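Local coordinates for protein with a SET domain within carboxy region (Cryptosporidium parvum, PDB 4LDG) that probably acts as a histone H4K20 methyltransferase, the SET domain in this carboxy-terminal part of the protein being the expected catalytic unit, at residues I231-M236 / F244-R249; I136-L141 / D162-Y167; T173-A178 / D201-I206; C192-F197 / D207-C212; I221-K226 / F259-N264. All coordinates share one frame; numbering follows the deposited sequence.

Contact 1: I231-M236 / F244-R249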
# COMPACT_ATOMS: atom_id res chain seq x y z
N ILE A 231 -3.93 5.42 7.17
CA ILE A 231 -3.65 4.70 8.40
C ILE A 231 -3.27 3.25 8.07
O ILE A 231 -3.50 2.79 6.97
CB ILE A 231 -4.87 4.64 9.34
CG1 ILE A 231 -6.08 4.02 8.65
CG2 ILE A 231 -5.22 6.03 9.83
CD1 ILE A 231 -7.24 3.76 9.61
N THR A 232 -2.72 2.53 9.03
CA THR A 232 -2.32 1.15 8.80
C THR A 232 -3.30 0.14 9.37
O THR A 232 -4.09 0.42 10.26
CB THR A 232 -0.92 0.88 9.37
OG1 THR A 232 -0.86 1.40 10.70
CG2 THR A 232 0.14 1.55 8.52
N LYS A 233 -3.24 -1.05 8.80
CA LYS A 233 -4.00 -2.19 9.25
C LYS A 233 -3.12 -3.40 9.02
O LYS A 233 -2.15 -3.32 8.28
CB LYS A 233 -5.31 -2.30 8.47
CG LYS A 233 -6.34 -1.34 9.01
CD LYS A 233 -7.66 -1.45 8.29
CE LYS A 233 -8.71 -0.47 8.84
NZ LYS A 233 -8.64 -0.21 10.31
N VAL A 234 -3.43 -4.49 9.69
CA VAL A 234 -2.68 -5.73 9.53
C VAL A 234 -3.68 -6.86 9.29
O VAL A 234 -4.72 -6.89 9.91
CB VAL A 234 -1.80 -6.07 10.75
CG1 VAL A 234 -1.19 -7.46 10.60
CG2 VAL A 234 -0.67 -5.07 10.89
N LEU A 235 -3.35 -7.75 8.36
CA LEU A 235 -4.01 -9.03 8.21
C LEU A 235 -2.99 -10.12 8.42
O LEU A 235 -1.90 -10.09 7.82
CB LEU A 235 -4.58 -9.22 6.81
CG LEU A 235 -5.81 -8.39 6.39
CD1 LEU A 235 -6.33 -8.89 5.05
CD2 LEU A 235 -6.92 -8.42 7.43
N MET A 236 -3.35 -11.09 9.25
CA MET A 236 -2.56 -12.30 9.38
C MET A 236 -2.99 -13.21 8.25
O MET A 236 -4.15 -13.57 8.19
CB MET A 236 -2.81 -12.97 10.73
CG MET A 236 -2.51 -12.07 11.92
SD MET A 236 -0.81 -11.49 12.00
CE MET A 236 0.03 -13.03 12.34
N PHE A 244 -0.48 -2.90 5.77
CA PHE A 244 -0.93 -2.11 4.63
C PHE A 244 -1.62 -0.83 5.04
O PHE A 244 -2.10 -0.67 6.20
CB PHE A 244 -1.87 -2.93 3.68
CG PHE A 244 -3.17 -3.39 4.31
CD1 PHE A 244 -4.36 -2.74 4.06
CD2 PHE A 244 -3.20 -4.49 5.14
CE1 PHE A 244 -5.55 -3.17 4.64
CE2 PHE A 244 -4.38 -4.92 5.73
CZ PHE A 244 -5.56 -4.27 5.48
N PHE A 245 -1.67 0.08 4.07
CA PHE A 245 -2.29 1.38 4.25
C PHE A 245 -3.69 1.38 3.66
O PHE A 245 -3.94 0.78 2.62
CB PHE A 245 -1.48 2.42 3.52
CG PHE A 245 -0.15 2.69 4.14
CD1 PHE A 245 -0.07 3.28 5.38
CD2 PHE A 245 1.03 2.41 3.45
CE1 PHE A 245 1.16 3.58 5.93
CE2 PHE A 245 2.25 2.70 4.00
CZ PHE A 245 2.31 3.29 5.23
N VAL A 246 -4.62 2.02 4.36
CA VAL A 246 -5.92 2.35 3.78
C VAL A 246 -6.17 3.83 3.97
O VAL A 246 -5.63 4.43 4.88
CB VAL A 246 -7.06 1.54 4.41
CG1 VAL A 246 -6.82 0.06 4.20
CG2 VAL A 246 -7.21 1.82 5.88
N SER A 247 -6.96 4.42 3.09
CA SER A 247 -7.23 5.84 3.14
C SER A 247 -8.20 6.18 4.26
O SER A 247 -9.12 5.43 4.53
CB SER A 247 -7.81 6.30 1.81
OG SER A 247 -9.00 5.57 1.53
N LYS A 248 -8.01 7.34 4.89
CA LYS A 248 -8.90 7.80 5.94
C LYS A 248 -10.08 8.56 5.37
O LYS A 248 -11.05 8.83 6.07
CB LYS A 248 -8.19 8.75 6.86
CG LYS A 248 -6.94 8.21 7.50
CD LYS A 248 -6.40 9.25 8.47
CE LYS A 248 -7.42 9.57 9.53
NZ LYS A 248 -6.68 10.10 10.69
N ARG A 249 -9.96 8.94 4.11
CA ARG A 249 -10.97 9.73 3.45
C ARG A 249 -10.67 9.71 1.97
O ARG A 249 -9.67 9.15 1.53
CB ARG A 249 -10.91 11.16 3.99
CG ARG A 249 -9.53 11.78 3.92
CD ARG A 249 -9.59 13.29 3.93
NE ARG A 249 -8.26 13.89 3.95
CZ ARG A 249 -7.50 14.17 2.87
NH1 ARG A 249 -7.92 13.93 1.63
NH2 ARG A 249 -6.31 14.73 3.06
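Strands 230-237 and 240-247 form an antiparallel beta hairpin of the SET domain, joined here by four backbone hydrogen bonds that run nearly along the C=O axes. Ile231 pairs with Val246, its N reaching Val246 O at 3.0 Å, and Lys233 pairs likewise with Phe244. Between these two hydrogen-bonded pairs Thr232 and Phe245 form a non-hydrogen-bonded pair, with CG2 of Thr232 lying 3.4 Å from Phe245 CE1.

Phe244 carries the other face. From its CB, the ring carbon CG takes the crowded place between backbone N and carbonyl carbon (chi1 63°), which swings the ring across the hairpin instead of outward. CG and CD2 then face Lys233 O, CD2 at 3.5 Å, and CE2 meets Leu235 CG at 3.8 Å. The tip, CZ, lies like CE1 under the first methylene of the lysine, Lys233 CB, at 3.6 Å, a CH-pi contact over one ring face. Farther out the lysine chain crosses Val246 at about a right angle, Lys233 CE being 4.0 Å from Val246 CG2.

Ile231 suits the end of the pairing: its CG1 packs on Val246 CG2, and its CG2 rests on the aliphatic part of Lys248. Beyond the hairpin, Phe244 meets the rings of Phe163 and Tyr128. The chemistry is thus a polar backbone seam flanked by hydrocarbon, to which both lysines lend methylenes while Lys233 carries its ammonium away.

Contact 2: I136-L141 / D162-Y167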
# COMPACT_ATOMS: atom_id res chain seq x y z
N ILE A 136 -3.25 -5.98 -5.87
CA ILE A 136 -4.06 -4.85 -6.25
C ILE A 136 -3.63 -3.68 -5.37
O ILE A 136 -3.44 -3.87 -4.17
CB ILE A 136 -5.56 -5.08 -5.97
CG1 ILE A 136 -6.04 -6.43 -6.46
CG2 ILE A 136 -6.40 -3.96 -6.60
CD1 ILE A 136 -6.13 -6.54 -7.95
N HIS A 137 -3.49 -2.49 -5.94
CA HIS A 137 -3.18 -1.28 -5.15
C HIS A 137 -3.80 -0.05 -5.75
O HIS A 137 -4.24 -0.05 -6.90
CB HIS A 137 -1.66 -1.07 -4.98
CG HIS A 137 -0.88 -1.35 -6.21
ND1 HIS A 137 -0.09 -2.48 -6.35
CD2 HIS A 137 -0.79 -0.68 -7.39
CE1 HIS A 137 0.45 -2.49 -7.55
NE2 HIS A 137 0.04 -1.41 -8.20
N SER A 138 -3.87 1.01 -4.96
CA SER A 138 -4.31 2.30 -5.48
C SER A 138 -3.25 2.74 -6.46
O SER A 138 -2.11 2.27 -6.41
CB SER A 138 -4.48 3.32 -4.36
OG SER A 138 -5.67 3.03 -3.61
N CYS A 139 -3.63 3.62 -7.37
CA CYS A 139 -2.70 4.19 -8.35
C CYS A 139 -1.96 5.34 -7.65
O CYS A 139 -2.58 6.30 -7.17
CB CYS A 139 -3.50 4.66 -9.57
SG CYS A 139 -2.58 5.60 -10.81
N THR A 140 -0.65 5.17 -7.48
CA THR A 140 0.20 6.22 -6.94
C THR A 140 1.34 6.60 -7.89
O THR A 140 1.64 5.88 -8.83
CB THR A 140 0.86 5.78 -5.63
OG1 THR A 140 1.78 4.73 -5.90
CG2 THR A 140 -0.16 5.33 -4.61
N LEU A 141 1.97 7.74 -7.61
CA LEU A 141 3.19 8.18 -8.30
C LEU A 141 4.20 8.78 -7.32
O LEU A 141 3.81 9.30 -6.26
CB LEU A 141 2.85 9.23 -9.35
CG LEU A 141 1.85 8.73 -10.38
CD1 LEU A 141 1.36 9.91 -11.19
CD2 LEU A 141 2.49 7.69 -11.27
N ASP A 162 -10.38 2.59 0.74
CA ASP A 162 -9.67 1.81 -0.27
C ASP A 162 -8.38 1.29 0.33
O ASP A 162 -7.80 1.90 1.26
CB ASP A 162 -9.31 2.63 -1.51
CG ASP A 162 -10.48 2.82 -2.47
OD1 ASP A 162 -11.62 2.31 -2.22
OD2 ASP A 162 -10.25 3.49 -3.51
N PHE A 163 -8.00 0.11 -0.15
CA PHE A 163 -6.64 -0.43 -0.02
C PHE A 163 -5.72 0.53 -0.75
O PHE A 163 -5.94 0.79 -1.93
CB PHE A 163 -6.54 -1.83 -0.62
CG PHE A 163 -5.23 -2.53 -0.36
CD1 PHE A 163 -5.06 -3.29 0.78
CD2 PHE A 163 -4.17 -2.43 -1.26
CE1 PHE A 163 -3.85 -3.93 1.04
CE2 PHE A 163 -2.95 -3.06 -1.02
CZ PHE A 163 -2.78 -3.79 0.14
N VAL A 164 -4.68 1.04 -0.08
CA VAL A 164 -3.74 1.94 -0.79
C VAL A 164 -2.51 1.17 -1.29
O VAL A 164 -2.29 1.01 -2.50
CB VAL A 164 -3.42 3.17 0.08
CG1 VAL A 164 -2.42 4.10 -0.59
CG2 VAL A 164 -4.71 3.93 0.37
N LEU A 165 -1.71 0.67 -0.35
CA LEU A 165 -0.45 -0.01 -0.69
C LEU A 165 -0.10 -0.91 0.46
O LEU A 165 -0.46 -0.61 1.62
CB LEU A 165 0.69 1.00 -0.80
CG LEU A 165 0.76 1.97 -1.98
CD1 LEU A 165 1.79 3.05 -1.68
CD2 LEU A 165 1.09 1.25 -3.29
N GLU A 166 0.64 -1.97 0.18
CA GLU A 166 1.16 -2.78 1.26
C GLU A 166 2.47 -2.14 1.68
O GLU A 166 3.18 -1.63 0.84
CB GLU A 166 1.38 -4.23 0.83
CG GLU A 166 1.91 -5.11 1.96
CD GLU A 166 2.16 -6.55 1.58
OE1 GLU A 166 1.81 -6.97 0.45
OE2 GLU A 166 2.70 -7.29 2.44
N TYR A 167 2.77 -2.16 2.98
CA TYR A 167 4.09 -1.78 3.44
C TYR A 167 4.98 -3.01 3.33
O TYR A 167 5.01 -3.85 4.22
CB TYR A 167 4.05 -1.26 4.87
CG TYR A 167 5.28 -0.48 5.26
CD1 TYR A 167 5.33 0.90 5.10
CD2 TYR A 167 6.41 -1.11 5.77
CE1 TYR A 167 6.44 1.63 5.44
CE2 TYR A 167 7.55 -0.38 6.11
CZ TYR A 167 7.55 1.00 5.95
OH TYR A 167 8.62 1.76 6.29
O HOH W 1 -7.86 3.42 -5.13
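Ser138 is the tight point where the loop before strand 140-143 meets strand 163-166. Its N-H binds Val164 O at 2.9 Å and its hydroxyl donates to Phe163 O at 2.8 Å; each oxygen is met in the carbonyl plane, on a lone pair. A small side chain suits this place, because OG lies beside its own backbone N and both groups can grip successive carbonyls. Close by, Ile136 O is 3.3 Å from Phe163 CE2.

The packing loosens toward Leu165, whose CD2 is 4.0 Å from His137 CB and whose CD1 meets Thr140 CG2 tip to tip at 4.2 Å. On another side a water donates to both Ser138 OG and Asp162 OD2, so the hydroxyl gives one bond and receives another.

Phe245 of strand 240-247 bonds to both Val164 and Leu165, consistent with a bulge at Val164. Helix 15-36 flanks His137 and Thr140, while helix 121-134 backs Ile136 and Phe163.

Contact 3: T173-A178 / D201-I206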
# COMPACT_ATOMS: atom_id res chain seq x y z
N THR A 173 11.25 -11.16 12.80
CA THR A 173 10.47 -11.70 13.90
C THR A 173 11.27 -11.71 15.21
O THR A 173 10.68 -11.73 16.28
CB THR A 173 9.90 -13.11 13.54
OG1 THR A 173 10.95 -13.98 13.12
CG2 THR A 173 8.91 -13.00 12.38
N GLN A 174 12.61 -11.71 15.11
CA GLN A 174 13.49 -11.60 16.28
C GLN A 174 13.95 -10.13 16.42
O GLN A 174 14.69 -9.62 15.57
CB GLN A 174 14.71 -12.54 16.13
CG GLN A 174 14.42 -14.02 16.45
N LEU A 175 13.48 -9.45 17.47
CA LEU A 175 13.75 -8.02 17.63
C LEU A 175 15.21 -7.66 17.92
O LEU A 175 15.63 -6.53 17.63
CB LEU A 175 12.86 -7.40 18.71
CG LEU A 175 11.41 -7.01 18.36
CD1 LEU A 175 10.85 -6.12 19.46
CD2 LEU A 175 11.29 -6.33 17.00
N ASN A 176 16.00 -8.58 18.48
CA ASN A 176 17.43 -8.32 18.58
C ASN A 176 18.13 -8.20 17.20
O ASN A 176 19.09 -7.44 17.07
CB ASN A 176 18.14 -9.32 19.51
CG ASN A 176 17.88 -10.79 19.14
OD1 ASN A 176 16.73 -11.21 18.97
ND2 ASN A 176 18.96 -11.58 19.06
N GLU A 177 17.63 -8.92 16.18
CA GLU A 177 18.12 -8.74 14.79
C GLU A 177 17.80 -7.34 14.26
O GLU A 177 18.64 -6.73 13.59
CB GLU A 177 17.51 -9.74 13.81
CG GLU A 177 18.01 -11.17 13.94
CD GLU A 177 17.29 -12.14 12.99
OE1 GLU A 177 16.48 -11.68 12.12
OE2 GLU A 177 17.54 -13.37 13.12
N ALA A 178 16.60 -6.86 14.56
CA ALA A 178 16.14 -5.55 14.10
C ALA A 178 16.96 -4.40 14.70
O ALA A 178 17.41 -3.50 13.99
CB ALA A 178 14.67 -5.36 14.40
N ASP A 201 -0.53 -10.23 19.24
CA ASP A 201 0.22 -10.27 20.51
C ASP A 201 1.74 -10.52 20.35
O ASP A 201 2.41 -10.95 21.31
CB ASP A 201 -0.41 -11.29 21.49
N LYS A 202 2.27 -10.23 19.17
CA LYS A 202 3.71 -10.40 18.89
C LYS A 202 4.32 -9.11 18.30
O LYS A 202 3.64 -8.35 17.63
CB LYS A 202 3.89 -11.58 17.94
CG LYS A 202 5.33 -11.98 17.64
CD LYS A 202 5.39 -13.28 16.84
CE LYS A 202 6.80 -13.88 16.81
NZ LYS A 202 7.87 -12.92 16.42
N ASN A 203 5.60 -8.87 18.59
CA ASN A 203 6.30 -7.72 18.07
C ASN A 203 7.01 -8.06 16.79
O ASN A 203 7.68 -9.08 16.69
CB ASN A 203 7.33 -7.21 19.07
CG ASN A 203 6.69 -6.68 20.34
OD1 ASN A 203 5.66 -6.00 20.31
ND2 ASN A 203 7.30 -7.00 21.47
N TYR A 204 6.85 -7.20 15.78
CA TYR A 204 7.48 -7.42 14.49
C TYR A 204 8.19 -6.15 14.05
O TYR A 204 7.99 -5.06 14.60
CB TYR A 204 6.44 -7.80 13.43
CG TYR A 204 5.68 -9.12 13.64
CD1 TYR A 204 6.14 -10.30 13.07
CD2 TYR A 204 4.49 -9.16 14.33
CE1 TYR A 204 5.44 -11.50 13.22
CE2 TYR A 204 3.78 -10.35 14.48
CZ TYR A 204 4.25 -11.52 13.93
OH TYR A 204 3.54 -12.70 14.08
N CYS A 205 9.04 -6.31 13.04
CA CYS A 205 9.60 -5.18 12.37
C CYS A 205 9.64 -5.48 10.87
O CYS A 205 10.05 -6.56 10.48
CB CYS A 205 11.00 -4.87 12.88
SG CYS A 205 11.70 -3.40 12.09
N ILE A 206 9.19 -4.53 10.05
CA ILE A 206 9.39 -4.64 8.62
C ILE A 206 10.50 -3.70 8.22
O ILE A 206 10.37 -2.48 8.36
CB ILE A 206 8.12 -4.36 7.82
CG1 ILE A 206 7.12 -5.51 8.01
CG2 ILE A 206 8.45 -4.28 6.34
CD1 ILE A 206 5.68 -5.13 7.76
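The turn that leads into helix 175-187, with Gln174 at its N-cap, lies against strand 202-207, Thr173 and Tyr204 bringing their CA atoms to 5.3 Å. This is a helix packed on a small three-stranded antiparallel sheet (170-172, 202-207, 194-199), probably the variable insert, often called SET-I, that SET domains carry between their more conserved parts. The segments meet through side chains, with no clear hydrogen bond between them.

Leu175 lies on the strand with its branched end: CD1 comes 3.7 Å from Asn203 CB, the two side chains crossing at about a right angle. CD2 points further along the strand, toward Cys205. A leucine suits this place because its two methyls can reach two alternate strand residues, Asn203 and Cys205, while Asn203 offers chiefly its CB and gives its OD1 to Lys198 NZ. One turn into the helix, Ala178 sets CB against Cys205 CB at 4.0 Å; the two short side chains are consistent with a close approach of helix and sheet, and Tyr196 and Ile172 flank them.

At the outer end Lys202 extends its chain, CG anti to the backbone N (chi1 -175°), and bends only at the last torsion. This brings NZ to 3.1 Å from Thr173 O. Thr173 itself, with CG2 beside its backbone N, lies alongside Tyr204 and touches the edge of the ring, CG2 being 3.9 Å from Tyr204 CE1.

Contact 4: C192-F197 / D207-C212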
# COMPACT_ATOMS: atom_id res chain seq x y z
N CYS A 192 17.08 4.57 6.98
CA CYS A 192 16.57 3.37 7.57
C CYS A 192 15.05 3.44 7.52
O CYS A 192 14.44 4.32 8.14
CB CYS A 192 17.13 3.27 8.97
SG CYS A 192 16.26 2.19 10.07
N TYR A 193 14.45 2.56 6.74
CA TYR A 193 13.02 2.54 6.55
C TYR A 193 12.50 1.30 7.26
O TYR A 193 12.22 0.29 6.62
CB TYR A 193 12.66 2.47 5.06
CG TYR A 193 13.03 3.68 4.20
CD1 TYR A 193 12.07 4.62 3.85
CD2 TYR A 193 14.31 3.86 3.71
CE1 TYR A 193 12.38 5.70 3.04
CE2 TYR A 193 14.64 4.95 2.91
CZ TYR A 193 13.66 5.87 2.58
OH TYR A 193 13.96 6.95 1.78
N MET A 194 12.41 1.37 8.57
CA MET A 194 11.99 0.23 9.36
C MET A 194 10.72 0.59 10.07
O MET A 194 10.54 1.72 10.53
CB MET A 194 13.06 -0.19 10.37
CG MET A 194 14.37 -0.61 9.73
SD MET A 194 15.65 -1.19 10.88
CE MET A 194 14.96 -2.71 11.51
N TYR A 195 9.83 -0.39 10.16
CA TYR A 195 8.55 -0.19 10.79
C TYR A 195 8.31 -1.26 11.85
O TYR A 195 7.98 -2.42 11.52
CB TYR A 195 7.45 -0.19 9.73
CG TYR A 195 6.16 0.33 10.24
CD1 TYR A 195 5.73 1.59 9.89
CD2 TYR A 195 5.39 -0.39 11.12
CE1 TYR A 195 4.55 2.09 10.39
CE2 TYR A 195 4.21 0.10 11.62
CZ TYR A 195 3.80 1.35 11.27
OH TYR A 195 2.61 1.88 11.75
N TYR A 196 8.48 -0.87 13.10
CA TYR A 196 8.12 -1.69 14.28
C TYR A 196 6.63 -1.56 14.55
O TYR A 196 6.12 -0.45 14.58
CB TYR A 196 8.87 -1.25 15.55
CG TYR A 196 10.39 -1.46 15.51
CD1 TYR A 196 10.96 -2.71 15.79
CD2 TYR A 196 11.26 -0.44 15.17
CE1 TYR A 196 12.33 -2.93 15.74
CE2 TYR A 196 12.64 -0.64 15.14
CZ TYR A 196 13.16 -1.89 15.42
OH TYR A 196 14.54 -2.11 15.39
N PHE A 197 5.98 -2.70 14.80
CA PHE A 197 4.57 -2.80 15.17
C PHE A 197 4.28 -4.08 15.96
O PHE A 197 5.09 -5.02 16.00
CB PHE A 197 3.63 -2.78 13.93
CG PHE A 197 3.82 -3.93 12.98
CD1 PHE A 197 2.91 -4.98 12.93
CD2 PHE A 197 4.90 -3.96 12.11
CE1 PHE A 197 3.08 -6.03 12.05
CE2 PHE A 197 5.09 -5.02 11.24
CZ PHE A 197 4.17 -6.05 11.20
N ASP A 207 11.59 -4.29 7.72
CA ASP A 207 12.73 -3.54 7.23
C ASP A 207 12.63 -3.37 5.72
O ASP A 207 12.90 -4.29 4.98
CB ASP A 207 14.06 -4.25 7.56
CG ASP A 207 15.26 -3.42 7.14
OD1 ASP A 207 15.03 -2.28 6.71
OD2 ASP A 207 16.42 -3.91 7.22
N ALA A 208 12.27 -2.16 5.27
CA ALA A 208 12.23 -1.82 3.84
C ALA A 208 13.43 -0.95 3.37
O ALA A 208 13.35 -0.27 2.35
CB ALA A 208 10.90 -1.11 3.53
N THR A 209 14.54 -1.02 4.10
CA THR A 209 15.72 -0.18 3.81
C THR A 209 16.35 -0.50 2.46
O THR A 209 16.59 0.42 1.69
CB THR A 209 16.78 -0.27 4.91
OG1 THR A 209 16.19 0.11 6.15
CG2 THR A 209 17.97 0.62 4.61
N GLU A 210 16.58 -1.77 2.14
CA GLU A 210 17.16 -2.11 0.85
C GLU A 210 16.27 -1.52 -0.26
O GLU A 210 15.04 -1.52 -0.18
CB GLU A 210 17.37 -3.62 0.68
CG GLU A 210 18.14 -4.34 1.79
CD GLU A 210 19.45 -3.68 2.22
OE1 GLU A 210 19.85 -2.66 1.61
OE2 GLU A 210 20.08 -4.19 3.18
N GLU A 211 16.92 -0.98 -1.29
CA GLU A 211 16.23 -0.33 -2.39
C GLU A 211 15.86 -1.40 -3.40
O GLU A 211 16.49 -1.51 -4.45
CB GLU A 211 17.10 0.76 -3.02
N CYS A 212 14.84 -2.18 -3.07
CA CYS A 212 14.34 -3.23 -3.94
C CYS A 212 13.03 -2.79 -4.57
O CYS A 212 12.08 -2.45 -3.86
CB CYS A 212 14.12 -4.51 -3.14
SG CYS A 212 15.62 -5.13 -2.35
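Two first torsions bring the polar groups together: Asp207 holds CG anti to its backbone N (chi1 -176°), and Thr209 turns OG1 beside its own N (chi1 -58°). The carboxylate oxygen Asp207 OD1 then accepts twice from Thr209. The hydroxyl OG1 reaches its syn lone pair at 2.7 Å, while the backbone N, 2.9 Å away, arrives from above the carboxylate plane and closes an Asx turn. Threonine suits the place because its hydroxyl also looks across to the other segment, where OG1 accepts from Tyr193 N at 3.1 Å. An N-H to hydroxyl to carboxylate relay results, which would help to steady the charge on Asp207.

Tyr193 uses its other backbone group as well, its O taking Ala208 N at 2.8 Å nearly along the C=O axis. Met194 faces Asp207 in an antiparallel non-hydrogen-bonded pair, and its CG lies 3.5 Å from Asp207 OD1.

The Asx turn ends the pairing of strands 194-199 and 202-207 and carries the chain into the loop beyond. Helix 175-187 lies beside it: Tyr185 OH bonds Asp207 OD2, and Tyr185 also touches Thr209, while Arg219 makes a cation-pi contact with Tyr193.

Contact 5: I221-K226 / F259-N264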
# COMPACT_ATOMS: atom_id res chain seq x y z
N ILE A 221 6.48 7.06 1.87
CA ILE A 221 5.46 7.99 2.28
C ILE A 221 5.96 8.89 3.43
O ILE A 221 6.45 8.41 4.47
CB ILE A 221 4.17 7.23 2.62
CG1 ILE A 221 3.57 6.66 1.32
CG2 ILE A 221 3.18 8.15 3.28
CD1 ILE A 221 2.58 5.56 1.52
N ASN A 222 5.83 10.19 3.23
CA ASN A 222 6.22 11.15 4.26
C ASN A 222 5.30 11.18 5.46
O ASN A 222 4.17 10.66 5.46
CB ASN A 222 6.34 12.56 3.67
CG ASN A 222 7.46 12.65 2.67
OD1 ASN A 222 8.55 12.14 2.88
ND2 ASN A 222 7.18 13.25 1.54
N HIS A 223 5.81 11.83 6.50
CA HIS A 223 5.19 11.82 7.80
C HIS A 223 4.41 13.09 8.06
O HIS A 223 4.86 14.17 7.71
CB HIS A 223 6.28 11.71 8.86
CG HIS A 223 5.79 11.99 10.24
ND1 HIS A 223 5.01 11.10 10.93
CD2 HIS A 223 5.93 13.07 11.04
CE1 HIS A 223 4.71 11.60 12.11
NE2 HIS A 223 5.26 12.80 12.20
N SER A 224 3.24 12.95 8.68
CA SER A 224 2.51 14.07 9.24
C SER A 224 1.58 13.67 10.39
O SER A 224 0.71 12.79 10.25
CB SER A 224 1.70 14.77 8.17
OG SER A 224 0.83 15.68 8.83
N ARG A 225 1.75 14.32 11.54
CA ARG A 225 0.82 14.13 12.66
C ARG A 225 -0.45 14.97 12.54
O ARG A 225 -1.50 14.59 13.03
CB ARG A 225 1.49 14.40 14.02
CG ARG A 225 0.59 13.96 15.18
CD ARG A 225 1.36 13.74 16.48
NE ARG A 225 1.48 14.98 17.25
CZ ARG A 225 0.77 15.29 18.34
NH1 ARG A 225 -0.12 14.44 18.84
NH2 ARG A 225 0.97 16.46 18.95
N LYS A 226 -0.34 16.12 11.91
CA LYS A 226 -1.45 17.04 11.82
C LYS A 226 -2.36 16.69 10.66
O LYS A 226 -3.56 16.87 10.75
CB LYS A 226 -0.95 18.49 11.67
CG LYS A 226 -2.07 19.50 11.54
CD LYS A 226 -1.60 20.94 11.66
CE LYS A 226 -2.81 21.89 11.72
NZ LYS A 226 -2.38 23.29 11.98
N PHE A 259 1.16 9.98 6.33
CA PHE A 259 0.95 9.02 7.36
C PHE A 259 1.57 9.53 8.66
O PHE A 259 2.68 10.06 8.65
CB PHE A 259 1.62 7.70 6.94
CG PHE A 259 1.51 6.63 7.96
CD1 PHE A 259 0.27 6.16 8.35
CD2 PHE A 259 2.64 6.11 8.55
CE1 PHE A 259 0.17 5.18 9.34
CE2 PHE A 259 2.54 5.12 9.51
CZ PHE A 259 1.31 4.64 9.90
N ASP A 260 0.87 9.34 9.77
CA ASP A 260 1.40 9.65 11.08
C ASP A 260 2.17 8.44 11.57
O ASP A 260 1.57 7.48 12.03
CB ASP A 260 0.28 9.97 12.05
CG ASP A 260 0.79 10.28 13.45
OD1 ASP A 260 2.00 10.20 13.67
OD2 ASP A 260 -0.03 10.60 14.34
N TYR A 261 3.49 8.47 11.45
CA TYR A 261 4.32 7.37 11.92
C TYR A 261 4.49 7.29 13.43
O TYR A 261 5.23 6.43 13.89
CB TYR A 261 5.70 7.45 11.31
CG TYR A 261 5.80 7.14 9.82
CD1 TYR A 261 6.20 5.88 9.38
CD2 TYR A 261 5.56 8.11 8.86
CE1 TYR A 261 6.34 5.60 8.03
CE2 TYR A 261 5.70 7.83 7.53
CZ TYR A 261 6.09 6.56 7.11
OH TYR A 261 6.22 6.26 5.77
N GLY A 262 3.82 8.14 14.21
CA GLY A 262 4.03 8.16 15.66
C GLY A 262 3.00 7.42 16.50
O GLY A 262 3.10 7.40 17.73
N ASP A 263 2.01 6.80 15.87
CA ASP A 263 0.96 6.14 16.64
C ASP A 263 1.56 4.91 17.34
O ASP A 263 1.98 3.96 16.67
CB ASP A 263 -0.21 5.75 15.74
CG ASP A 263 -1.48 5.48 16.52
OD1 ASP A 263 -1.40 4.96 17.66
OD2 ASP A 263 -2.57 5.79 15.98
N ASN A 264 1.61 4.95 18.67
CA ASN A 264 2.22 3.87 19.48
C ASN A 264 1.26 2.72 19.84
O ASN A 264 1.68 1.75 20.47
CB ASN A 264 2.83 4.45 20.76
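Phe259 O takes one hydrogen bond, from Ser224 N at 2.9 Å and above the carbonyl plane, and one weaker CA-H...O contact, from His223 CA at 3.2 Å. The return bond, Phe259 N to Asn222 O, completes a short parallel pairing of His223 with Phe259. It joins the NHS and FDYG sequences, whose meeting forms the pseudoknot characteristic of SET domains, in relatives close to where cofactor and substrate lysine come together.

After the pairing, Asp260 to Asp263 make a type I turn. Asp260 OD1 accepts Gly262 N in an Asx turn, which fixes the carboxylate; a glycine here brings no side chain to crowd that oxygen. The same OD1 lies 3.4 Å from His223 CE1, and OD2 runs alongside the methylenes of Arg225, whose guanidinium leads away.

His223 places its ring with CG anti to the backbone N (chi1 168°), so that ND1 accepts Tyr261 N in the ring plane at 3.1 Å. Accepting at ND1 is consistent with a neutral ring that carries its proton on NE2. Tyr261 slides past the histidine in the opposite direction, its CD2 3.7 Å from His223 CB. The phenol donates to a lone pair of Ile221 O at 2.5 Å, a short bond that fixes the end of the ring. Over that ring's centre stands Phe259 CD2, 3.4 Å above the plane.

In the fold
Contact 2 is buried, its centre about 4 Å from that of the chain; the others are only partly buried, contact 3 the most peripheral. Contacts 1 and 2 share a three-stranded sheet: strand 240-247 is the middle strand, Phe245 bonding to strand 163-166, Phe244 and Val246 to strand 230-237. Contacts 3 and 4 belong to another sheet, where strands 194-199 and 202-207 pair. Contact 5 closes a loop enclosing contact 1, and the Phe259 ring packs on Phe245 and Thr232. Chemistry follows place: paired backbone with apolar sides in contact 1, serine and a water in contact 2, apolar side chains in contact 3, and backbone bonds supplemented by side chains (Thr209, His223, Tyr261) in contacts 4 and 5.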